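Local structure of predicted protein (4MEA) at residues Y33-L37 against M78-M82; L49-G55 against H85-D91; G94-S98 against K235-A239; D134-A139 against Y242-H246. The protein hydrolyses epoxides as a secreted, Cif-type enzyme of the alpha/beta-hydrolase fold and probably acts as a virulence factor. One frame throughout, in Å; residues are numbered along the deposited sequence.

Interaction 1 (Y33-L37 against M78-M82); sequences YAKGL and MLSYM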
loop_
_atom_site.group_PDB
_atom_site.type_symbol
_atom_site.label_atom_id
_atom_site.label_comp_id
_atom_site.label_asym_id
_atom_site.label_seq_id
_atom_site.Cartn_x
_atom_site.Cartn_y
_atom_site.Cartn_z
ATOM N N TYR A 33 5.083 33.771 4.758
ATOM C CA TYR A 33 4.081 34.124 5.766
ATOM C C TYR A 33 3.475 35.494 5.425
ATOM O O TYR A 33 4.228 36.439 5.221
ATOM C CB TYR A 33 4.753 34.185 7.148
ATOM C CG TYR A 33 5.867 33.166 7.333
ATOM C CD1 TYR A 33 5.576 31.829 7.590
ATOM C CD2 TYR A 33 7.206 33.537 7.244
ATOM C CE1 TYR A 33 6.584 30.885 7.748
ATOM C CE2 TYR A 33 8.225 32.596 7.406
ATOM C CZ TYR A 33 7.900 31.272 7.658
ATOM O OH TYR A 33 8.884 30.324 7.812
ATOM N N ALA A 34 2.150 35.610 5.394
ATOM C CA ALA A 34 1.517 36.879 5.038
ATOM C C ALA A 34 1.671 37.942 6.128
ATOM O O ALA A 34 1.919 37.621 7.295
ATOM C CB ALA A 34 0.049 36.666 4.695
ATOM N N LYS A 35 1.538 39.209 5.741
ATOM C CA LYS A 35 1.630 40.307 6.701
ATOM C C LYS A 35 0.638 40.066 7.837
ATOM O O LYS A 35 -0.527 39.729 7.595
ATOM C CB LYS A 35 1.329 41.652 6.033
ATOM C CG LYS A 35 1.484 42.843 6.973
ATOM C CD LYS A 35 0.794 44.085 6.434
ATOM C CE LYS A 35 -0.721 43.942 6.486
ATOM N NZ LYS A 35 -1.409 45.191 6.052
ATOM N N GLY A 36 1.107 40.229 9.069
ATOM C CA GLY A 36 0.294 39.944 10.238
ATOM C C GLY A 36 0.768 38.688 10.947
ATOM O O GLY A 36 0.503 38.491 12.129
ATOM N N LEU A 37 1.490 37.843 10.220
ATOM C CA LEU A 37 1.936 36.560 10.751
ATOM C C LEU A 37 3.430 36.584 11.046
ATOM O O LEU A 37 4.209 37.217 10.331
ATOM C CB LEU A 37 1.602 35.430 9.765
ATOM C CG LEU A 37 0.111 35.306 9.438
ATOM C CD1 LEU A 37 -0.181 34.166 8.444
ATOM C CD2 LEU A 37 -0.683 35.119 10.719
ATOM N N MET A 78 -6.127 31.394 9.019
ATOM C CA MET A 78 -5.440 32.213 10.007
ATOM C C MET A 78 -5.666 33.690 9.718
ATOM O O MET A 78 -5.964 34.468 10.621
ATOM C CB MET A 78 -3.946 31.901 9.998
ATOM C CG MET A 78 -3.603 30.521 10.533
ATOM S SD MET A 78 -1.864 30.120 10.314
ATOM C CE MET A 78 -1.053 31.023 11.645
ATOM N N LEU A 79 -5.520 34.073 8.453
ATOM C CA LEU A 79 -5.708 35.464 8.064
ATOM C C LEU A 79 -7.149 35.909 8.301
ATOM O O LEU A 79 -7.404 37.043 8.719
ATOM C CB LEU A 79 -5.293 35.675 6.603
ATOM C CG LEU A 79 -3.782 35.548 6.348
ATOM C CD1 LEU A 79 -3.466 35.625 4.865
ATOM C CD2 LEU A 79 -3.030 36.623 7.101
ATOM N N SER A 80 -8.079 34.993 8.066
ATOM C CA SER A 80 -9.500 35.269 8.231
ATOM C C SER A 80 -9.883 35.492 9.690
ATOM O O SER A 80 -10.814 36.237 9.987
ATOM C CB SER A 80 -10.339 34.121 7.661
ATOM O OG SER A 80 -10.172 34.003 6.263
ATOM N N TYR A 81 -9.166 34.844 10.603
ATOM C CA TYR A 81 -9.541 34.893 12.018
ATOM C C TYR A 81 -8.703 35.838 12.885
ATOM O O TYR A 81 -9.107 36.185 13.999
ATOM C CB TYR A 81 -9.510 33.489 12.629
ATOM C CG TYR A 81 -10.555 32.540 12.073
ATOM C CD1 TYR A 81 -11.619 33.007 11.311
ATOM C CD2 TYR A 81 -10.476 31.175 12.314
ATOM C CE1 TYR A 81 -12.579 32.133 10.805
ATOM C CE2 TYR A 81 -11.431 30.297 11.817
ATOM C CZ TYR A 81 -12.479 30.779 11.066
ATOM O OH TYR A 81 -13.422 29.898 10.576
ATOM N N MET A 82 -7.548 36.262 12.389
ATOM C CA MET A 82 -6.584 36.940 13.259
ATOM C C MET A 82 -7.068 38.285 13.805
ATOM O O MET A 82 -6.584 38.743 14.839
ATOM C CB MET A 82 -5.217 37.079 12.586
ATOM C CG MET A 82 -5.216 37.892 11.303
ATOM S SD MET A 82 -3.534 38.064 10.679
ATOM C CE MET A 82 -3.821 39.244 9.364
#

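Interaction 2 (L49-G55 against H85-D91); sequences LHYVEGG and HKVIAID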
loop_
_atom_site.group_PDB
_atom_site.type_symbol
_atom_site.label_atom_id
_atom_site.label_comp_id
_atom_site.label_asym_id
_atom_site.label_seq_id
_atom_site.Cartn_x
_atom_site.Cartn_y
_atom_site.Cartn_z
ATOM N N LEU A 49 10.243 23.071 17.718
ATOM C CA LEU A 49 9.073 23.198 16.853
ATOM C C LEU A 49 9.042 24.552 16.151
ATOM O O LEU A 49 9.358 25.591 16.747
ATOM C CB LEU A 49 7.782 23.018 17.659
ATOM C CG LEU A 49 7.566 21.722 18.442
ATOM C CD1 LEU A 49 6.339 21.871 19.317
ATOM C CD2 LEU A 49 7.421 20.517 17.520
ATOM N N HIS A 50 8.676 24.533 14.874
ATOM C CA HIS A 50 8.393 25.766 14.149
ATOM C C HIS A 50 6.895 26.049 14.215
ATOM O O HIS A 50 6.070 25.136 14.132
ATOM C CB HIS A 50 8.857 25.661 12.691
ATOM C CG HIS A 50 8.406 26.799 11.825
ATOM N ND1 HIS A 50 7.502 26.638 10.796
ATOM C CD2 HIS A 50 8.739 28.113 11.831
ATOM C CE1 HIS A 50 7.299 27.803 10.206
ATOM N NE2 HIS A 50 8.035 28.715 10.817
ATOM N N TYR A 51 6.537 27.313 14.380
ATOM C CA TYR A 51 5.137 27.683 14.297
ATOM C C TYR A 51 5.004 29.075 13.717
ATOM O O TYR A 51 5.984 29.818 13.619
ATOM C CB TYR A 51 4.460 27.593 15.667
ATOM C CG TYR A 51 4.958 28.586 16.710
ATOM C CD1 TYR A 51 4.245 29.752 16.983
ATOM C CD2 TYR A 51 6.120 28.345 17.433
ATOM C CE1 TYR A 51 4.686 30.665 17.946
ATOM C CE2 TYR A 51 6.578 29.256 18.394
ATOM C CZ TYR A 51 5.846 30.405 18.647
ATOM O OH TYR A 51 6.280 31.305 19.591
ATOM N N VAL A 52 3.781 29.411 13.338
ATOM C CA VAL A 52 3.441 30.716 12.809
ATOM C C VAL A 52 2.233 31.199 13.591
ATOM O O VAL A 52 1.302 30.432 13.840
ATOM C CB VAL A 52 3.098 30.617 11.301
ATOM C CG1 VAL A 52 2.574 31.943 10.768
ATOM C CG2 VAL A 52 4.321 30.152 10.520
ATOM N N GLU A 53 2.250 32.462 14.003
ATOM C CA GLU A 53 1.138 33.001 14.769
ATOM C C GLU A 53 0.742 34.392 14.296
ATOM O O GLU A 53 1.516 35.092 13.645
ATOM C CB GLU A 53 1.471 33.030 16.266
ATOM C CG GLU A 53 2.511 34.066 16.635
ATOM C CD GLU A 53 2.908 34.013 18.102
ATOM O OE1 GLU A 53 3.957 34.596 18.442
ATOM O OE2 GLU A 53 2.182 33.395 18.911
ATOM N N GLY A 54 -0.483 34.781 14.624
ATOM C CA GLY A 54 -0.988 36.083 14.250
ATOM C C GLY A 54 -2.061 36.469 15.238
ATOM O O GLY A 54 -2.521 35.631 16.016
ATOM N N GLY A 55 -2.453 37.737 15.216
ATOM C CA GLY A 55 -3.436 38.243 16.154
ATOM C C GLY A 55 -2.902 38.391 17.568
ATOM O O GLY A 55 -1.702 38.276 17.816
ATOM N N HIS A 85 -8.983 36.810 16.818
ATOM C CA HIS A 85 -8.428 35.657 17.528
ATOM C C HIS A 85 -6.928 35.554 17.388
ATOM O O HIS A 85 -6.379 35.828 16.320
ATOM C CB HIS A 85 -9.046 34.349 17.017
ATOM C CG HIS A 85 -10.512 34.229 17.290
ATOM N ND1 HIS A 85 -11.009 33.723 18.471
ATOM C CD2 HIS A 85 -11.589 34.575 16.547
ATOM C CE1 HIS A 85 -12.329 33.756 18.442
ATOM N NE2 HIS A 85 -12.707 34.267 17.285
ATOM N N LYS A 86 -6.269 35.162 18.476
ATOM C CA LYS A 86 -4.904 34.680 18.384
ATOM C C LYS A 86 -5.001 33.394 17.564
ATOM O O LYS A 86 -5.879 32.563 17.813
ATOM C CB LYS A 86 -4.352 34.380 19.773
ATOM C CG LYS A 86 -2.932 33.860 19.781
ATOM C CD LYS A 86 -1.950 34.987 19.510
ATOM C CE LYS A 86 -0.526 34.572 19.818
ATOM N NZ LYS A 86 0.423 35.694 19.596
ATOM N N VAL A 87 -4.141 33.253 16.560
ATOM C CA VAL A 87 -4.144 32.056 15.717
ATOM C C VAL A 87 -2.726 31.492 15.644
ATOM O O VAL A 87 -1.767 32.227 15.416
ATOM C CB VAL A 87 -4.718 32.323 14.293
ATOM C CG1 VAL A 87 -6.208 32.632 14.361
ATOM C CG2 VAL A 87 -3.968 33.473 13.592
ATOM N N ILE A 88 -2.606 30.185 15.847
ATOM C CA ILE A 88 -1.306 29.538 15.964
ATOM C C ILE A 88 -1.305 28.260 15.139
ATOM O O ILE A 88 -2.160 27.399 15.330
ATOM C CB ILE A 88 -1.006 29.179 17.436
ATOM C CG1 ILE A 88 -1.033 30.439 18.310
ATOM C CG2 ILE A 88 0.335 28.459 17.552
ATOM C CD1 ILE A 88 -1.170 30.156 19.790
ATOM N N ALA A 89 -0.365 28.146 14.207
ATOM C CA ALA A 89 -0.242 26.926 13.412
ATOM C C ALA A 89 1.159 26.365 13.600
ATOM O O ALA A 89 2.153 27.037 13.318
ATOM C CB ALA A 89 -0.531 27.202 11.934
ATOM N N ILE A 90 1.227 25.137 14.102
ATOM C CA ILE A 90 2.493 24.513 14.454
ATOM C C ILE A 90 2.840 23.402 13.469
ATOM O O ILE A 90 1.974 22.604 13.095
ATOM C CB ILE A 90 2.410 23.898 15.875
ATOM C CG1 ILE A 90 1.982 24.961 16.894
ATOM C CG2 ILE A 90 3.741 23.244 16.261
ATOM C CD1 ILE A 90 1.564 24.377 18.250
ATOM N N ASP A 91 4.106 23.353 13.055
ATOM C CA ASP A 91 4.625 22.235 12.272
ATOM C C ASP A 91 4.787 20.998 13.160
ATOM O O ASP A 91 5.465 21.058 14.188
ATOM C CB ASP A 91 5.985 22.584 11.658
ATOM C CG ASP A 91 5.869 23.504 10.465
ATOM O OD1 ASP A 91 4.743 23.649 9.937
ATOM O OD2 ASP A 91 6.910 24.069 10.042
HETATM O O HOH W 1 0.694 36.870 17.088
#

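Interaction 3 (G94-S98 against K235-A239); sequences GLGQS and KLKAA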
loop_
_atom_site.group_PDB
_atom_site.type_symbol
_atom_site.label_atom_id
_atom_site.label_comp_id
_atom_site.label_asym_id
_atom_site.label_seq_id
_atom_site.Cartn_x
_atom_site.Cartn_y
_atom_site.Cartn_z
ATOM N N GLY A 94 9.173 16.886 13.541
ATOM C CA GLY A 94 9.841 16.268 12.409
ATOM C C GLY A 94 9.489 16.845 11.048
ATOM O O GLY A 94 10.284 16.748 10.111
ATOM N N LEU A 95 8.301 17.439 10.932
ATOM C CA LEU A 95 7.797 17.920 9.646
ATOM C C LEU A 95 7.923 19.433 9.480
ATOM O O LEU A 95 8.172 20.158 10.445
ATOM C CB LEU A 95 6.339 17.488 9.465
ATOM C CG LEU A 95 6.144 15.978 9.604
ATOM C CD1 LEU A 95 4.712 15.576 9.287
ATOM C CD2 LEU A 95 7.137 15.241 8.702
ATOM N N GLY A 96 7.740 19.913 8.253
ATOM C CA GLY A 96 7.886 21.332 7.980
ATOM C C GLY A 96 9.254 21.778 8.466
ATOM O O GLY A 96 10.269 21.177 8.107
ATOM N N GLN A 97 9.292 22.810 9.304
ATOM C CA GLN A 97 10.569 23.290 9.847
ATOM C C GLN A 97 10.822 22.850 11.292
ATOM O O GLN A 97 11.761 23.327 11.945
ATOM C CB GLN A 97 10.672 24.809 9.697
ATOM C CG GLN A 97 10.672 25.232 8.232
ATOM C CD GLN A 97 10.599 26.729 8.052
ATOM O OE1 GLN A 97 11.614 27.428 8.151
ATOM N NE2 GLN A 97 9.396 27.235 7.780
ATOM N N SER A 98 9.996 21.928 11.782
ATOM C CA SER A 98 10.216 21.344 13.105
ATOM C C SER A 98 11.262 20.237 13.044
ATOM O O SER A 98 11.337 19.508 12.061
ATOM C CB SER A 98 8.914 20.784 13.683
ATOM O OG SER A 98 8.003 21.821 13.997
ATOM N N LYS A 235 13.106 14.372 6.309
ATOM C CA LYS A 235 11.708 14.776 6.442
ATOM C C LYS A 235 10.760 13.595 6.176
ATOM O O LYS A 235 9.751 13.430 6.853
ATOM C CB LYS A 235 11.402 15.956 5.519
ATOM C CG LYS A 235 12.100 17.256 5.940
ATOM C CD LYS A 235 11.503 17.790 7.254
ATOM C CE LYS A 235 12.483 18.728 7.983
ATOM N NZ LYS A 235 11.912 19.225 9.273
ATOM N N LEU A 236 11.088 12.776 5.186
ATOM C CA LEU A 236 10.290 11.588 4.893
ATOM C C LEU A 236 10.391 10.573 6.018
ATOM O O LEU A 236 9.394 9.968 6.403
ATOM C CB LEU A 236 10.726 10.959 3.569
ATOM C CG LEU A 236 10.381 11.818 2.351
ATOM C CD1 LEU A 236 11.113 11.314 1.122
ATOM C CD2 LEU A 236 8.858 11.841 2.121
ATOM N N LYS A 237 11.592 10.391 6.559
ATOM C CA LYS A 237 11.746 9.471 7.689
ATOM C C LYS A 237 10.818 9.857 8.853
ATOM O O LYS A 237 10.127 9.008 9.420
ATOM C CB LYS A 237 13.199 9.417 8.165
ATOM C CG LYS A 237 13.463 8.338 9.216
ATOM C CD LYS A 237 14.912 8.371 9.688
ATOM C CE LYS A 237 15.206 7.197 10.619
ATOM N NZ LYS A 237 16.667 7.007 10.841
ATOM N N ALA A 238 10.804 11.142 9.201
ATOM C CA ALA A 238 9.914 11.649 10.243
ATOM C C ALA A 238 8.440 11.412 9.894
ATOM O O ALA A 238 7.673 10.893 10.706
ATOM C CB ALA A 238 10.165 13.122 10.460
ATOM N N ALA A 239 8.039 11.809 8.689
ATOM C CA ALA A 239 6.665 11.588 8.256
ATOM C C ALA A 239 6.258 10.128 8.450
ATOM O O ALA A 239 5.179 9.827 8.972
ATOM C CB ALA A 239 6.497 11.995 6.794
#

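Interaction 4 (D134-A139 against Y242-H246); sequences DLGNTA and YYRSH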
loop_
_atom_site.group_PDB
_atom_site.type_symbol
_atom_site.label_atom_id
_atom_site.label_comp_id
_atom_site.label_asym_id
_atom_site.label_seq_id
_atom_site.Cartn_x
_atom_site.Cartn_y
_atom_site.Cartn_z
ATOM N N ASP A 134 -5.655 15.503 9.022
ATOM C CA ASP A 134 -4.778 14.408 8.593
ATOM C C ASP A 134 -3.971 13.883 9.791
ATOM O O ASP A 134 -4.551 13.603 10.841
ATOM C CB ASP A 134 -3.864 14.878 7.455
ATOM C CG ASP A 134 -3.219 13.728 6.696
ATOM O OD1 ASP A 134 -3.745 13.354 5.625
ATOM O OD2 ASP A 134 -2.178 13.203 7.152
ATOM N N LEU A 135 -2.652 13.752 9.641
ATOM C CA LEU A 135 -1.809 13.225 10.721
ATOM C C LEU A 135 -1.932 14.031 12.021
ATOM O O LEU A 135 -1.593 13.540 13.094
ATOM C CB LEU A 135 -0.341 13.151 10.300
ATOM C CG LEU A 135 0.159 11.933 9.520
ATOM C CD1 LEU A 135 1.683 12.045 9.332
ATOM C CD2 LEU A 135 -0.211 10.625 10.209
ATOM N N GLY A 136 -2.408 15.266 11.928
ATOM C CA GLY A 136 -2.716 16.017 13.135
ATOM C C GLY A 136 -3.664 15.204 14.005
ATOM O O GLY A 136 -3.591 15.253 15.233
ATOM N N ASN A 137 -4.555 14.451 13.357
ATOM C CA ASN A 137 -5.544 13.630 14.059
ATOM C C ASN A 137 -4.895 12.447 14.761
ATOM O O ASN A 137 -5.421 11.922 15.750
ATOM C CB ASN A 137 -6.609 13.119 13.084
ATOM C CG ASN A 137 -7.434 14.227 12.487
ATOM O OD1 ASN A 137 -7.252 15.398 12.823
ATOM N ND2 ASN A 137 -8.354 13.869 11.589
ATOM N N THR A 138 -3.755 12.026 14.225
ATOM C CA THR A 138 -2.954 10.969 14.827
ATOM C C THR A 138 -2.130 11.509 15.995
ATOM O O THR A 138 -1.980 10.848 17.030
ATOM C CB THR A 138 -1.999 10.354 13.788
ATOM O OG1 THR A 138 -2.743 9.488 12.919
ATOM C CG2 THR A 138 -0.891 9.565 14.477
ATOM N N ALA A 139 -1.610 12.720 15.826
ATOM C CA ALA A 139 -0.731 13.333 16.815
ATOM C C ALA A 139 -1.456 13.810 18.076
ATOM O O ALA A 139 -0.839 13.957 19.136
ATOM C CB ALA A 139 0.024 14.506 16.181
ATOM N N TYR A 242 5.307 8.506 11.946
ATOM C CA TYR A 242 3.918 8.536 12.421
ATOM C C TYR A 242 3.221 7.250 12.032
ATOM O O TYR A 242 2.417 6.714 12.796
ATOM C CB TYR A 242 3.155 9.756 11.870
ATOM C CG TYR A 242 3.619 11.056 12.492
ATOM C CD1 TYR A 242 3.002 11.558 13.634
ATOM C CD2 TYR A 242 4.697 11.755 11.960
ATOM C CE1 TYR A 242 3.431 12.743 14.220
ATOM C CE2 TYR A 242 5.144 12.934 12.547
ATOM C CZ TYR A 242 4.505 13.420 13.677
ATOM O OH TYR A 242 4.941 14.588 14.268
ATOM N N TYR A 243 3.562 6.740 10.848
ATOM C CA TYR A 243 2.926 5.536 10.337
ATOM C C TYR A 243 3.456 4.272 11.011
ATOM O O TYR A 243 2.674 3.378 11.354
ATOM C CB TYR A 243 2.996 5.478 8.798
ATOM C CG TYR A 243 2.156 6.571 8.175
ATOM C CD1 TYR A 243 0.807 6.363 7.897
ATOM C CD2 TYR A 243 2.693 7.835 7.923
ATOM C CE1 TYR A 243 0.016 7.379 7.357
ATOM C CE2 TYR A 243 1.908 8.860 7.382
ATOM C CZ TYR A 243 0.574 8.623 7.101
ATOM O OH TYR A 243 -0.210 9.627 6.568
ATOM N N ARG A 244 4.769 4.203 11.227
ATOM C CA ARG A 244 5.360 3.101 12.004
ATOM C C ARG A 244 4.776 3.066 13.412
ATOM O O ARG A 244 4.611 1.996 14.013
ATOM C CB ARG A 244 6.886 3.255 12.115
ATOM C CG ARG A 244 7.623 3.162 10.808
ATOM C CD ARG A 244 9.147 3.172 11.014
ATOM N NE ARG A 244 9.698 4.467 11.421
ATOM C CZ ARG A 244 9.996 5.463 10.587
ATOM N NH1 ARG A 244 9.755 5.347 9.285
ATOM N NH2 ARG A 244 10.520 6.591 11.057
ATOM N N SER A 245 4.468 4.246 13.938
ATOM C CA SER A 245 3.994 4.368 15.309
ATOM C C SER A 245 2.484 4.214 15.462
ATOM O O SER A 245 1.965 4.357 16.565
ATOM C CB SER A 245 4.413 5.719 15.896
ATOM O OG SER A 245 5.798 5.755 16.185
ATOM N N HIS A 246 1.772 3.944 14.370
ATOM C CA HIS A 246 0.306 3.892 14.439
ATOM C C HIS A 246 -0.235 2.779 15.359
ATOM O O HIS A 246 -1.260 2.961 16.022
ATOM C CB HIS A 246 -0.323 3.806 13.039
ATOM C CG HIS A 246 -0.713 5.140 12.461
ATOM N ND1 HIS A 246 -0.704 5.393 11.106
ATOM C CD2 HIS A 246 -1.149 6.279 13.051
ATOM C CE1 HIS A 246 -1.100 6.636 10.886
ATOM N NE2 HIS A 246 -1.381 7.196 12.050
#

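Interaction 1 (Y33-L37 against M78-M82)
Leu37 N bonds to Ala34 O at 3.0 Å, closing a type II beta turn against which the side chains of Leu79 and Met82 pack. No hydrogen bond crosses this contact, so the fit rests on methyl groups and sulfur. Met82 holds CG between its own backbone N and carbonyl carbon (chi1 61°), and from there the extended chain carries SD and CE across to the loop. CE packs 3.8 Å from Lys35 O and ends beside the CA of Gly36, while SD is 4.1 Å from Leu37 CD2, the two side chains crossing at a slant. The turn leads into edge strand 37-44 of the central sheet and packs on the C-terminal part of helix 75-81. At phi 108°, Gly36 takes the turn's third position and shows Met82 only backbone. Both branches of Leu79 lie against Ala34 CB, CD1 at 3.7 Å, and CD2 also touches Leu37 CD1 and lies 4.0 Å from Lys35 O. Deeper in, Met78 brings its CE to 4.2 Å from Leu37 CD2, and both of these side chains also rest on Val52 of strand 47-54.

Interaction 2 (L49-G55 against H85-D91)
Glu53 packs its CB against strand 87-90, 3.4 Å from Val87 O and 4.1 Å from Ile88 CG1, and then leaves the sheet on the side of Tyr51 and Ile88. With chi1 at 71°, CG sits between the backbone N and carbonyl carbon, and the extended chain then rises past the Lys86 ammonium, its CD lying in the plane of the Tyr51 ring at the ring's edge. At the tip, OE2 accepts a weak hydrogen bond within a salt bridge from Lys86 NZ, 3.0 Å away, while OE1 pairs with Lys40 of the next strand. A water links Lys86 NZ to Gly55 O.

At the far end, His50 ND1 donates to Asp91 OD2 over 2.7 Å. The carboxylate oxygen lies near the imidazole plane, but the nitrogen approaches from 59° above the carboxylate plane. Asp91 N returns a bond to His50 O, and the hydrogen-bonded pairs Val52-Ala89 and Gly54-Val87 complete this antiparallel ladder.

Strand 47-54 lies between strands 37-44 and 87-90, the latter continuing in parallel beside 61-64. Tyr51, Glu53 and Ile88 pack against Ile122 of helix 108-123, while Val52, Val87 and Ala89 turn to Met78 of helix 75-81.

Interaction 3 (G94-S98 against K235-A239)
Gly94 and Ala238 bring their backbones closest, CA to CA 5.1 Å, where the loop after strand 87-90 passes alongside helix 233-244. The loop doubles back through a type II' beta turn from Leu95 to Ser98, closed by Ser98 N to Leu95 O, with Gly96 supplying the positive phi of 54° that the turn's second position requires. Gly94 also has positive phi, and its bare CA lets the methyl of Ala238 settle against the peptide.

The Lys235 side chain reaches the carbonyl oxygens of this loop. Bent at chi2 (-69°), it runs over the loop, its CD 3.3 Å from Gly94 O, and ends with NZ among backbone carbonyls. NZ donates to Gly96 O at 2.8 Å and to Gly94 O at 3.1 Å, reaching both from above their carbonyl planes; Ser98 O also lies 2.9 Å from NZ. Gathered carbonyl oxygens would be expected to stabilise the ammonium charge. Leu95 turns CD2 to the helix: CD2 is 3.5 Å from Ala239 N and 3.8 Å from Ala239 CB, and it also touches Lys235 O.

Gly94-Ser98 reads G-L-G-Q-S, matching the G-X-Sm-X-S/T motif (Sm, a small residue) of alpha/beta-hydrolase epoxide hydrolases. Helix 233-244 belongs to the insertion between strands 151-157 and 267-272, the usual place of the cap, so the contact probably joins cap to core.

Interaction 4 (D134-A139 against Y242-H246)
Thr138 places OG1 beside its backbone N (chi1 -76°) and CG2 beside the carbonyl carbon, a rotation that turns both branches to the His246 imidazole. OG1 and His246 NE2 share a 2.8 Å hydrogen bond, its geometry compatible with a proton on either atom; the hydroxyl oxygen sits at the ring edge, near its plane. CG2 lies 3.4 Å from the same NE2, and at its other side approaches the edge of the Tyr242 ring. The carbonyl oxygen of Tyr242 stands over the centre of one imidazole face, 3.5 Å above the plane, and Tyr172 of the second subunit also packs on His246.

Leu135, its outer branch extended (chi2 -175°), fits between two tyrosines. CD1 is 3.7 Å from Tyr242 CB and 3.7 Å from Tyr243 CE2, while CD2 lies 3.8 Å from the phenol carbon Tyr243 CZ. Ala139 CB supports the far part of the Tyr242 ring at CE1, and the Tyr242 hydroxyl bonds to Pro93 O.

Asp134, with phi 55°, stands at the sharp bend between strand 128-133 and helix 136-146, its carboxylate bonded to His305 and Phe67 N. This fits the nucleophile elbow of the fold, where epoxide hydrolases carry a nucleophilic aspartate. Tyr243 OH, 4.1 Å from Asp134 OD2, comes from the cap side, a position consistent with the epoxide-polarising tyrosine of relatives.

Interaction 1 lies at the surface; the other three are buried. Interactions 1 and 2 abut, helix 75-81 lying against the strand pair, so an apolar turn-on-helix contact backs a hydrogen-bonded strand ladder. Interaction 2 passes into interaction 3 through polar links, Asp91 OD2 taking a probable hydrogen bond from Gln97 N, and Gln97 NE2 in turn probably bonding Tyr33 OH of interaction 1. Interactions 3 and 4 both use helix 233-244 and join the presumed cap to the core, but differently: a lysine ammonium among loop carbonyls in one, aromatic rings around a leucine and a threonine-histidine bond in the other, beside the presumed active site.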